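Local coordinates for putative DNA helicase (Lactobacillus plantarum, PDB 3DMN), which probably belongs to the UvrD-like DNA helicases, whose P-loop NTPase domains couple ATP hydrolysis to strand separation, although its own function has not been established, at residues 122-125 with 126-129; 133-136 with 137-141; 163-166 with 167-170. All blocks are in the same frame, centred on the assembly; numbering follows the deposited sequence.

Contact 1, contact 2 and contact 3 follow one another along the chain. Contact 1 is the loop leaving strand 118-121; contact 2 is helix 134-141, which that loop leads into before the chain returns as strand 147-153, so the first two share one beta-alpha-beta unit of the parallel sheet and belong to the UvrD-like helicase C-terminal region. Their centres lie about 11 Å apart, and they touch where Tyr128 meets Leu136 and Ile140. Contact 3 is the turn entering strand 169-170, an outermost strand of the sheet, with its centre about 17 Å from each of the others and no direct touch. Together they span a loop and a helix of one beta-alpha-beta unit and the approach to the last strand of the parallel sheet.

Contact 1 (122-125 with 126-129); sequences NANQ and ENYQ. With ACT (acetate ion), chain B; ACT (acetate ion), chain K; ACT (acetate ion), chain L.
The side-chain amide of Asn124 turns OD1 back to the backbone N-H of Asn127, accepting it at 2.8 Å with an N-H...O angle of 152°. CG set between its own backbone N and carbonyl carbon (chi1 69°) brings the oxygen there, and a second link closes the turn, Tyr128 N donating to Asn124 O at 3.0 Å. At the other end of the amide, ND2 donates to Val153 O, tying the loop that leaves strand 118-121 to strand 147-153, and a water bridges ND2 to Glu126 OE1. An alanine here removes both ends of the amide and would probably leave the Asn127 N-H without this acceptor and the loop without that tie. Ala123 centres an inverse gamma turn, beside which Tyr128 brings its ring edge to the backbone, CE2 3.7 Å from Asn122 O; an aromatic ring suits this place because it also packs on helix 134-141. Gln125 and Gln129, both exposed, run alongside each other, pointing the same way. Asn122 ND2 donates to two acetate ions, both bonds nearly straight (165°), while its OD1 accepts from Val153 N. A third acetate takes the backbone N-H groups of Gln125 and Glu126, with Glu126 N 2.8 Å from its OXT. The loop thus presents several N-H donors that small carboxylates, probably from the crystallisation liquor, occupy, which is consistent with an ability to bind an anion but identifies no natural ligand.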
ATOM      1  N   ASN A 122      -4.218   5.095  -1.337  1.00 28.25           N
ATOM      2  CA  ASN A 122      -5.162   6.062  -0.756  1.00 27.68           C
ATOM      3  C   ASN A 122      -5.526   5.750   0.693  1.00 27.35           C
ATOM      4  O   ASN A 122      -6.710   5.621   1.055  1.00 28.34           O
ATOM      5  CB  ASN A 122      -6.392   6.310  -1.614  1.00 27.53           C
ATOM      6  CG  ASN A 122      -6.854   7.765  -1.485  1.00 28.17           C
ATOM      7  OD1 ASN A 122      -6.250   8.498  -0.708  1.00 29.64           O
ATOM      8  ND2 ASN A 122      -7.932   8.162  -2.184  1.00 32.02           N
ATOM      9  N   ALA A 123      -4.484   5.705   1.499  1.00 27.61           N
ATOM     10  CA  ALA A 123      -4.587   5.530   2.945  1.00 28.03           C
ATOM     11  C   ALA A 123      -4.946   6.861   3.618  1.00 28.18           C
ATOM     12  O   ALA A 123      -4.200   7.338   4.502  1.00 28.50           O
ATOM     13  CB  ALA A 123      -3.225   5.033   3.498  1.00 29.82           C
ATOM     14  N   ASN A 124      -6.075   7.437   3.210  1.00 27.59           N
ATOM     15  CA  ASN A 124      -6.381   8.796   3.604  1.00 28.53           C
ATOM     16  C   ASN A 124      -7.490   8.849   4.655  1.00 29.14           C
ATOM     17  O   ASN A 124      -7.903   7.809   5.205  1.00 29.75           O
ATOM     18  CB  ASN A 124      -6.733   9.666   2.387  1.00 28.00           C
ATOM     19  CG  ASN A 124      -8.062   9.275   1.751  1.00 29.92           C
ATOM     20  OD1 ASN A 124      -8.671   8.280   2.138  1.00 29.55           O
ATOM     21  ND2 ASN A 124      -8.521  10.075   0.765  1.00 29.97           N
ATOM     22  N   GLN A 125      -7.932  10.054   4.980  1.00 28.40           N
ATOM     23  CA  GLN A 125      -8.924  10.220   6.044  1.00 29.52           C
ATOM     24  C   GLN A 125     -10.265   9.661   5.587  1.00 30.46           C
ATOM     25  O   GLN A 125     -10.945   8.966   6.359  1.00 30.50           O
ATOM     26  CB  GLN A 125      -9.017  11.721   6.325  1.00 29.92           C
ATOM     27  CG  GLN A 125      -9.938  12.096   7.349  1.00 33.94           C
ATOM     28  CD  GLN A 125      -9.873  13.602   7.507  1.00 41.32           C
ATOM     29  OE1 GLN A 125      -8.899  14.128   8.039  1.00 45.19           O
ATOM     30  NE2 GLN A 125     -10.861  14.299   6.960  1.00 46.09           N
ATOM     31  N   GLU A 126     -10.646   9.942   4.340  1.00 30.55           N
ATOM     32  CA  GLU A 126     -11.962   9.502   3.894  1.00 32.78           C
ATOM     33  C   GLU A 126     -12.068   7.988   3.904  1.00 31.60           C
ATOM     34  O   GLU A 126     -13.118   7.434   4.274  1.00 32.96           O
ATOM     35  CB  GLU A 126     -12.265  10.026   2.499  1.00 33.79           C
ATOM     36  CG  GLU A 126     -13.725   9.740   2.190  1.00 39.53           C
ATOM     37  CD  GLU A 126     -14.179  10.363   0.917  1.00 46.40           C
ATOM     38  OE1 GLU A 126     -13.398  11.137   0.315  1.00 49.13           O
ATOM     39  OE2 GLU A 126     -15.322  10.047   0.523  1.00 49.46           O
ATOM     40  N   ASN A 127     -10.989   7.329   3.487  1.00 30.09           N
ATOM     41  CA  ASN A 127     -11.009   5.875   3.334  1.00 29.75           C
ATOM     42  C   ASN A 127     -10.790   5.120   4.641  1.00 30.22           C
ATOM     43  O   ASN A 127     -11.236   3.937   4.773  1.00 31.63           O
ATOM     44  CB  ASN A 127      -9.941   5.430   2.310  1.00 28.44           C
ATOM     45  CG  ASN A 127     -10.418   5.612   0.876  1.00 32.49           C
ATOM     46  OD1 ASN A 127      -9.626   5.975  -0.013  1.00 40.71           O
ATOM     47  ND2 ASN A 127     -11.677   5.309   0.639  1.00 28.89           N
ATOM     48  N   TYR A 128     -10.054   5.737   5.577  1.00 30.27           N
ATOM     49  CA  TYR A 128      -9.722   5.044   6.803  1.00 30.46           C
ATOM     50  C   TYR A 128      -9.926   5.998   7.959  1.00 31.11           C
ATOM     51  O   TYR A 128      -8.963   6.497   8.529  1.00 30.85           O
ATOM     52  CB  TYR A 128      -8.270   4.528   6.733  1.00 31.39           C
ATOM     53  CG  TYR A 128      -8.076   3.484   5.662  1.00 31.77           C
ATOM     54  CD1 TYR A 128      -8.362   2.121   5.909  1.00 29.39           C
ATOM     55  CD2 TYR A 128      -7.582   3.830   4.403  1.00 30.74           C
ATOM     56  CE1 TYR A 128      -8.193   1.163   4.917  1.00 30.63           C
ATOM     57  CE2 TYR A 128      -7.404   2.850   3.372  1.00 31.04           C
ATOM     58  CZ  TYR A 128      -7.703   1.519   3.652  1.00 30.95           C
ATOM     59  OH  TYR A 128      -7.520   0.563   2.652  1.00 32.09           O
ATOM     60  N   GLN A 129     -11.206   6.206   8.319  1.00 31.62           N
ATOM     61  CA  GLN A 129     -11.598   7.193   9.279  1.00 33.63           C
ATOM     62  C   GLN A 129     -12.000   6.542  10.605  1.00 32.29           C
ATOM     63  O   GLN A 129     -11.812   7.113  11.674  1.00 32.43           O
ATOM     64  CB  GLN A 129     -12.832   7.941   8.713  1.00 35.02           C
ATOM     65  CG  GLN A 129     -13.565   8.816   9.681  1.00 41.13           C
ATOM     66  CD  GLN A 129     -12.939  10.180   9.766  1.00 48.48           C
ATOM     67  OE1 GLN A 129     -13.058  10.988   8.834  1.00 50.81           O
ATOM     68  NE2 GLN A 129     -12.273  10.457  10.874  1.00 50.85           N
TER
HETATM   69  C   ACT B   1      -8.919  12.911   2.864  1.00 14.08           C
HETATM   70  O   ACT B   1      -7.886  12.613   3.471  1.00 19.21           O
HETATM   71  OXT ACT B   1      -9.950  12.219   2.927  1.00 20.28           O
HETATM   72  CH3 ACT B   1      -8.819  14.071   2.079  1.00 14.73           C
HETATM   73  C   ACT K  10      -9.507   6.307  -4.863  1.00 27.22           C
HETATM   74  O   ACT K  10      -9.324   5.544  -5.904  1.00 28.18           O
HETATM   75  OXT ACT K  10      -9.369   5.865  -3.674  1.00 24.55           O
HETATM   76  CH3 ACT K  10      -9.875   7.745  -5.003  1.00 29.07           C
HETATM   77  C   ACT L  11      -9.274  11.222  -3.537  1.00 30.41           C
HETATM   78  O   ACT L  11      -9.041  10.443  -4.497  1.00 31.28           O
HETATM   79  OXT ACT L  11      -9.063  10.838  -2.364  1.00 27.43           O
HETATM   80  CH3 ACT L  11      -9.798  12.605  -3.796  1.00 30.00           C
HETATM   81  O   HOH W   1     -11.128   9.675  -0.758  1.00 25.87           O

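Contact 2 (133-136 with 137-141); sequences ERQL and LYTIC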
ATOM      1  N   GLU A 133     -11.953   0.415  11.318  1.00 25.77           N
ATOM      2  CA  GLU A 133     -11.142   0.168  10.106  1.00 26.67           C
ATOM      3  C   GLU A 133      -9.662  -0.089  10.435  1.00 27.44           C
ATOM      4  O   GLU A 133      -8.876  -0.305   9.528  1.00 28.55           O
ATOM      5  CB  GLU A 133     -11.284   1.339   9.126  1.00 27.03           C
ATOM      6  CG  GLU A 133     -12.659   1.219   8.445  1.00 28.49           C
ATOM      7  CD  GLU A 133     -13.025   2.417   7.606  1.00 32.97           C
ATOM      8  OE1 GLU A 133     -12.727   3.563   8.018  1.00 34.48           O
ATOM      9  OE2 GLU A 133     -13.650   2.194   6.536  1.00 32.24           O
ATOM     10  N   ARG A 134      -9.275  -0.013  11.714  1.00 27.97           N
ATOM     11  CA  ARG A 134      -7.857  -0.283  12.053  1.00 28.23           C
ATOM     12  C   ARG A 134      -7.458  -1.697  11.623  1.00 27.92           C
ATOM     13  O   ARG A 134      -6.331  -1.919  11.102  1.00 28.58           O
ATOM     14  CB  ARG A 134      -7.638  -0.129  13.557  1.00 28.08           C
ATOM     15  CG  ARG A 134      -7.600   1.338  13.979  1.00 28.12           C
ATOM     16  CD  ARG A 134      -7.291   1.471  15.451  1.00 26.86           C
ATOM     17  NE  ARG A 134      -7.325   2.891  15.787  1.00 28.27           N
ATOM     18  CZ  ARG A 134      -6.346   3.755  15.533  1.00 30.41           C
ATOM     19  NH1 ARG A 134      -5.193   3.332  14.987  1.00 30.05           N
ATOM     20  NH2 ARG A 134      -6.541   5.049  15.820  1.00 29.65           N
ATOM     21  N   GLN A 135      -8.352  -2.666  11.839  1.00 28.59           N
ATOM     22  CA  GLN A 135      -8.005  -4.070  11.536  1.00 29.02           C
ATOM     23  C   GLN A 135      -7.705  -4.197  10.036  1.00 29.14           C
ATOM     24  O   GLN A 135      -6.721  -4.821   9.629  1.00 29.03           O
ATOM     25  CB  GLN A 135      -9.152  -4.996  11.928  1.00 30.77           C
ATOM     26  CG  GLN A 135      -8.873  -6.437  11.593  1.00 34.30           C
ATOM     27  CD  GLN A 135      -7.655  -6.948  12.346  1.00 39.47           C
ATOM     28  OE1 GLN A 135      -7.477  -6.651  13.525  1.00 41.28           O
ATOM     29  NE2 GLN A 135      -6.828  -7.725  11.672  1.00 44.92           N
ATOM     30  N   LEU A 136      -8.559  -3.587   9.216  1.00 28.43           N
ATOM     31  CA  LEU A 136      -8.342  -3.593   7.757  1.00 29.03           C
ATOM     32  C   LEU A 136      -7.009  -2.955   7.361  1.00 28.46           C
ATOM     33  O   LEU A 136      -6.232  -3.556   6.610  1.00 27.61           O
ATOM     34  CB  LEU A 136      -9.507  -2.865   7.068  1.00 29.21           C
ATOM     35  CG  LEU A 136      -9.323  -2.711   5.560  1.00 31.83           C
ATOM     36  CD1 LEU A 136      -9.393  -4.052   4.870  1.00 33.64           C
ATOM     37  CD2 LEU A 136     -10.410  -1.772   4.999  1.00 33.41           C
ATOM     38  N   LEU A 137      -6.738  -1.740   7.851  1.00 27.95           N
ATOM     39  CA  LEU A 137      -5.520  -1.062   7.462  1.00 28.06           C
ATOM     40  C   LEU A 137      -4.304  -1.845   7.931  1.00 28.06           C
ATOM     41  O   LEU A 137      -3.342  -2.001   7.179  1.00 27.97           O
ATOM     42  CB  LEU A 137      -5.510   0.365   8.028  1.00 27.39           C
ATOM     43  CG  LEU A 137      -4.323   1.221   7.617  1.00 28.66           C
ATOM     44  CD1 LEU A 137      -4.253   1.376   6.089  1.00 27.53           C
ATOM     45  CD2 LEU A 137      -4.454   2.585   8.310  1.00 31.02           C
ATOM     46  N   TYR A 138      -4.373  -2.381   9.148  1.00 27.25           N
ATOM     47  CA  TYR A 138      -3.306  -3.242   9.666  1.00 27.48           C
ATOM     48  C   TYR A 138      -3.075  -4.449   8.737  1.00 28.57           C
ATOM     49  O   TYR A 138      -1.946  -4.765   8.348  1.00 28.17           O
ATOM     50  CB  TYR A 138      -3.726  -3.741  11.042  1.00 28.78           C
ATOM     51  CG  TYR A 138      -2.840  -4.843  11.552  1.00 27.70           C
ATOM     52  CD1 TYR A 138      -1.590  -4.542  12.077  1.00 30.78           C
ATOM     53  CD2 TYR A 138      -3.253  -6.156  11.502  1.00 28.90           C
ATOM     54  CE1 TYR A 138      -0.763  -5.579  12.585  1.00 30.18           C
ATOM     55  CE2 TYR A 138      -2.457  -7.182  11.973  1.00 30.12           C
ATOM     56  CZ  TYR A 138      -1.215  -6.891  12.504  1.00 31.03           C
ATOM     57  OH  TYR A 138      -0.441  -7.947  12.970  1.00 35.00           O
ATOM     58  N   THR A 139      -4.158  -5.139   8.426  1.00 28.14           N
ATOM     59  CA  THR A 139      -4.069  -6.324   7.567  1.00 28.97           C
ATOM     60  C   THR A 139      -3.460  -6.002   6.199  1.00 28.60           C
ATOM     61  O   THR A 139      -2.629  -6.729   5.707  1.00 30.49           O
ATOM     62  CB  THR A 139      -5.439  -6.965   7.424  1.00 29.12           C
ATOM     63  OG1 THR A 139      -5.870  -7.341   8.733  1.00 30.06           O
ATOM     64  CG2 THR A 139      -5.362  -8.210   6.556  1.00 30.44           C
ATOM     65  N   ILE A 140      -3.898  -4.916   5.583  1.00 29.03           N
ATOM     66  CA  ILE A 140      -3.348  -4.529   4.282  1.00 28.61           C
ATOM     67  C   ILE A 140      -1.848  -4.271   4.381  1.00 29.48           C
ATOM     68  O   ILE A 140      -1.056  -4.780   3.587  1.00 29.65           O
ATOM     69  CB  ILE A 140      -4.057  -3.293   3.772  1.00 29.00           C
ATOM     70  CG1 ILE A 140      -5.525  -3.645   3.443  1.00 28.88           C
ATOM     71  CG2 ILE A 140      -3.334  -2.712   2.550  1.00 31.15           C
ATOM     72  CD1 ILE A 140      -6.362  -2.387   3.057  1.00 31.36           C
ATOM     73  N   CYS A 141      -1.463  -3.466   5.355  1.00 29.07           N
ATOM     74  CA  CYS A 141      -0.059  -3.090   5.461  1.00 29.13           C
ATOM     75  C   CYS A 141       0.795  -4.318   5.786  1.00 29.19           C
ATOM     76  O   CYS A 141       1.943  -4.408   5.322  1.00 29.54           O
ATOM     77  CB  CYS A 141       0.101  -2.026   6.546  1.00 30.06           C
ATOM     78  SG  CYS A 141      -0.528  -0.422   6.089  1.00 30.78           S
TER
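Thr139 and Gln135, one helical turn apart, meet through both backbone and side chain. Gln135 O accepts twice from Thr139, from its N at 2.8 Å and from OG1 at 2.8 Å, the two donors arriving from opposite faces of the carbonyl plane. The hydroxyl reaches back because OG1 lies anti to its own carbonyl carbon (chi1 -60°), which lets a threonine spend its proton inside the helix. Gln135, bent at chi2 (62°), brings NE2 to the same OG1 in a weak bond of 3.1 Å. Its amide also lies beside the Tyr138 ring, pointing the same way, with the two planes 67° apart.

Regular i to i+4 backbone bonds complete the polar set, among them Tyr138 N to Arg134 O at 2.8 Å. They build helix 134-141, the crossover helix of a beta-alpha-beta unit between strands 118-121 and 147-153 of the parallel sheet.

The apolar contact is between Leu136 and Ile140, where Leu136 CG comes within 3.9 Å of Ile140 CD1. Branched aliphatic chains suit this stripe, since both also pack on Tyr128 and Ile140 reaches Val120 of the sheet. Charges lie at the helix start, where Arg134 forms a salt bridge with Glu131 and its NH1 donates to the carbonyl of Leu159, and Glu133 OE1 accepts from the backbone of Gln129 and Arg130.

Contact 3 (163-166 with 167-170); sequences VNHA and LYTL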
ATOM      1  N   VAL A 163       0.806   6.317  15.412  1.00 28.88           N
ATOM      2  CA  VAL A 163       2.090   5.621  15.133  1.00 29.09           C
ATOM      3  C   VAL A 163       3.265   6.536  15.448  1.00 29.90           C
ATOM      4  O   VAL A 163       3.272   7.693  15.083  1.00 30.57           O
ATOM      5  CB  VAL A 163       2.157   5.151  13.671  1.00 29.82           C
ATOM      6  CG1 VAL A 163       3.469   4.437  13.402  1.00 29.99           C
ATOM      7  CG2 VAL A 163       0.989   4.200  13.371  1.00 30.12           C
ATOM      8  N   ASN A 164       4.278   5.984  16.109  1.00 28.00           N
ATOM      9  CA  ASN A 164       5.488   6.708  16.421  1.00 29.01           C
ATOM     10  C   ASN A 164       6.113   7.230  15.123  1.00 28.96           C
ATOM     11  O   ASN A 164       6.403   6.443  14.196  1.00 28.98           O
ATOM     12  CB  ASN A 164       6.395   5.714  17.165  1.00 27.50           C
ATOM     13  CG  ASN A 164       7.681   6.318  17.679  1.00 28.60           C
ATOM     14  OD1 ASN A 164       8.174   7.337  17.168  1.00 30.57           O
ATOM     15  ND2 ASN A 164       8.274   5.651  18.664  1.00 28.16           N
ATOM     16  N   HIS A 165       6.363   8.544  15.064  1.00 29.81           N
ATOM     17  CA  HIS A 165       6.908   9.118  13.817  1.00 30.12           C
ATOM     18  C   HIS A 165       8.271   8.559  13.426  1.00 29.79           C
ATOM     19  O   HIS A 165       8.641   8.607  12.245  1.00 30.40           O
ATOM     20  CB  HIS A 165       7.003  10.632  13.883  1.00 31.36           C
ATOM     21  CG  HIS A 165       5.670  11.316  13.843  1.00 35.08           C
ATOM     22  ND1 HIS A 165       5.535  12.668  13.596  1.00 40.78           N
ATOM     23  CD2 HIS A 165       4.414  10.836  14.013  1.00 37.29           C
ATOM     24  CE1 HIS A 165       4.248  12.989  13.624  1.00 42.17           C
ATOM     25  NE2 HIS A 165       3.548  11.897  13.885  1.00 38.86           N
ATOM     26  N   ALA A 166       8.998   7.996  14.384  1.00 29.21           N
ATOM     27  CA  ALA A 166      10.296   7.379  14.085  1.00 27.78           C
ATOM     28  C   ALA A 166      10.186   6.137  13.164  1.00 28.12           C
ATOM     29  O   ALA A 166      11.171   5.713  12.536  1.00 27.64           O
ATOM     30  CB  ALA A 166      10.996   6.982  15.385  1.00 28.16           C
ATOM     31  N   LEU A 167       9.007   5.523  13.165  1.00 27.76           N
ATOM     32  CA  LEU A 167       8.812   4.211  12.487  1.00 28.29           C
ATOM     33  C   LEU A 167       8.543   4.312  11.002  1.00 28.89           C
ATOM     34  O   LEU A 167       8.379   3.292  10.322  1.00 29.42           O
ATOM     35  CB  LEU A 167       7.676   3.423  13.168  1.00 28.23           C
ATOM     36  CG  LEU A 167       7.980   3.034  14.627  1.00 29.16           C
ATOM     37  CD1 LEU A 167       6.760   2.357  15.248  1.00 30.86           C
ATOM     38  CD2 LEU A 167       9.160   2.087  14.712  1.00 31.02           C
ATOM     39  N   TYR A 168       8.410   5.526  10.489  1.00 29.08           N
ATOM     40  CA  TYR A 168       8.208   5.678   9.056  1.00 29.16           C
ATOM     41  C   TYR A 168       8.741   6.995   8.578  1.00 30.65           C
ATOM     42  O   TYR A 168       8.993   7.897   9.408  1.00 31.20           O
ATOM     43  CB  TYR A 168       6.704   5.559   8.713  1.00 29.77           C
ATOM     44  CG  TYR A 168       5.823   6.626   9.320  1.00 30.36           C
ATOM     45  CD1 TYR A 168       5.418   7.726   8.545  1.00 31.45           C
ATOM     46  CD2 TYR A 168       5.329   6.513  10.634  1.00 29.24           C
ATOM     47  CE1 TYR A 168       4.559   8.711   9.078  1.00 33.32           C
ATOM     48  CE2 TYR A 168       4.480   7.502  11.178  1.00 31.57           C
ATOM     49  CZ  TYR A 168       4.094   8.584  10.378  1.00 31.30           C
ATOM     50  OH  TYR A 168       3.240   9.581  10.829  1.00 33.59           O
ATOM     51  N   THR A 169       8.904   7.130   7.250  1.00 30.96           N
ATOM     52  CA  THR A 169       9.242   8.434   6.677  1.00 32.22           C
ATOM     53  C   THR A 169       7.991   9.087   6.092  1.00 33.24           C
ATOM     54  O   THR A 169       7.060   8.394   5.657  1.00 32.67           O
ATOM     55  CB  THR A 169      10.338   8.348   5.611  1.00 33.05           C
ATOM     56  OG1 THR A 169       9.839   7.649   4.464  1.00 34.24           O
ATOM     57  CG2 THR A 169      11.597   7.645   6.197  1.00 33.19           C
ATOM     58  N   LEU A 170       7.975  10.421   6.118  1.00 34.33           N
ATOM     59  CA  LEU A 170       6.833  11.182   5.633  1.00 35.86           C
ATOM     60  C   LEU A 170       7.301  12.169   4.575  1.00 37.59           C
ATOM     61  O   LEU A 170       8.164  13.031   4.843  1.00 37.52           O
ATOM     62  CB  LEU A 170       6.142  11.919   6.787  1.00 35.38           C
ATOM     63  CG  LEU A 170       4.920  12.753   6.399  1.00 37.37           C
ATOM     64  CD1 LEU A 170       3.799  11.848   5.895  1.00 36.76           C
ATOM     65  CD2 LEU A 170       4.458  13.609   7.607  1.00 37.52           C
TER
HETATM   66  O   HOH W   2       1.997   9.022  13.114  1.00 18.44           O
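His165 and Tyr168, only three residues apart, form an offset edge-to-face pair: the edge of the tyrosine points toward the imidazole face, with ring centroids 5.9 Å apart and planes at 62°. The side chains run alongside each other in the same direction, and the phenol oxygen does the touching, OH lying 3.6 Å from His165 CD2. Tyr168 turns back over the preceding residues because CG sits between its backbone N and carbonyl carbon (chi1 63°). Val163 meets the same ring obliquely, CG1 being 3.9 Å from Tyr168 CE2; its compact branched chain suits a buried place that also touches Phe14 of helix 9-16.

The backbone here makes a short 3-10 turn, in which Leu167 N donates to Asn164 O at 2.9 Å. Asn164 also starts an Asx turn, its OD1 accepting from Ala166 N at 3.0 Å, a task for which a short side-chain amide is well fitted. Leu167 lays CD1 against Asn164 CB and continues onto helix 9-16 at Asp13.

The chain then enters strand 169-170, pairing with strand 36-40 at the sheet border. A water in the plane of the Tyr168 ring, its O 2.7 Å from Tyr168 OH, bridges that hydroxyl to Val163 O. The ring is thus packed against Val163, while its hydroxyl end lies by the imidazole of His165 and is linked through water to a backbone carbonyl just ahead of the turn.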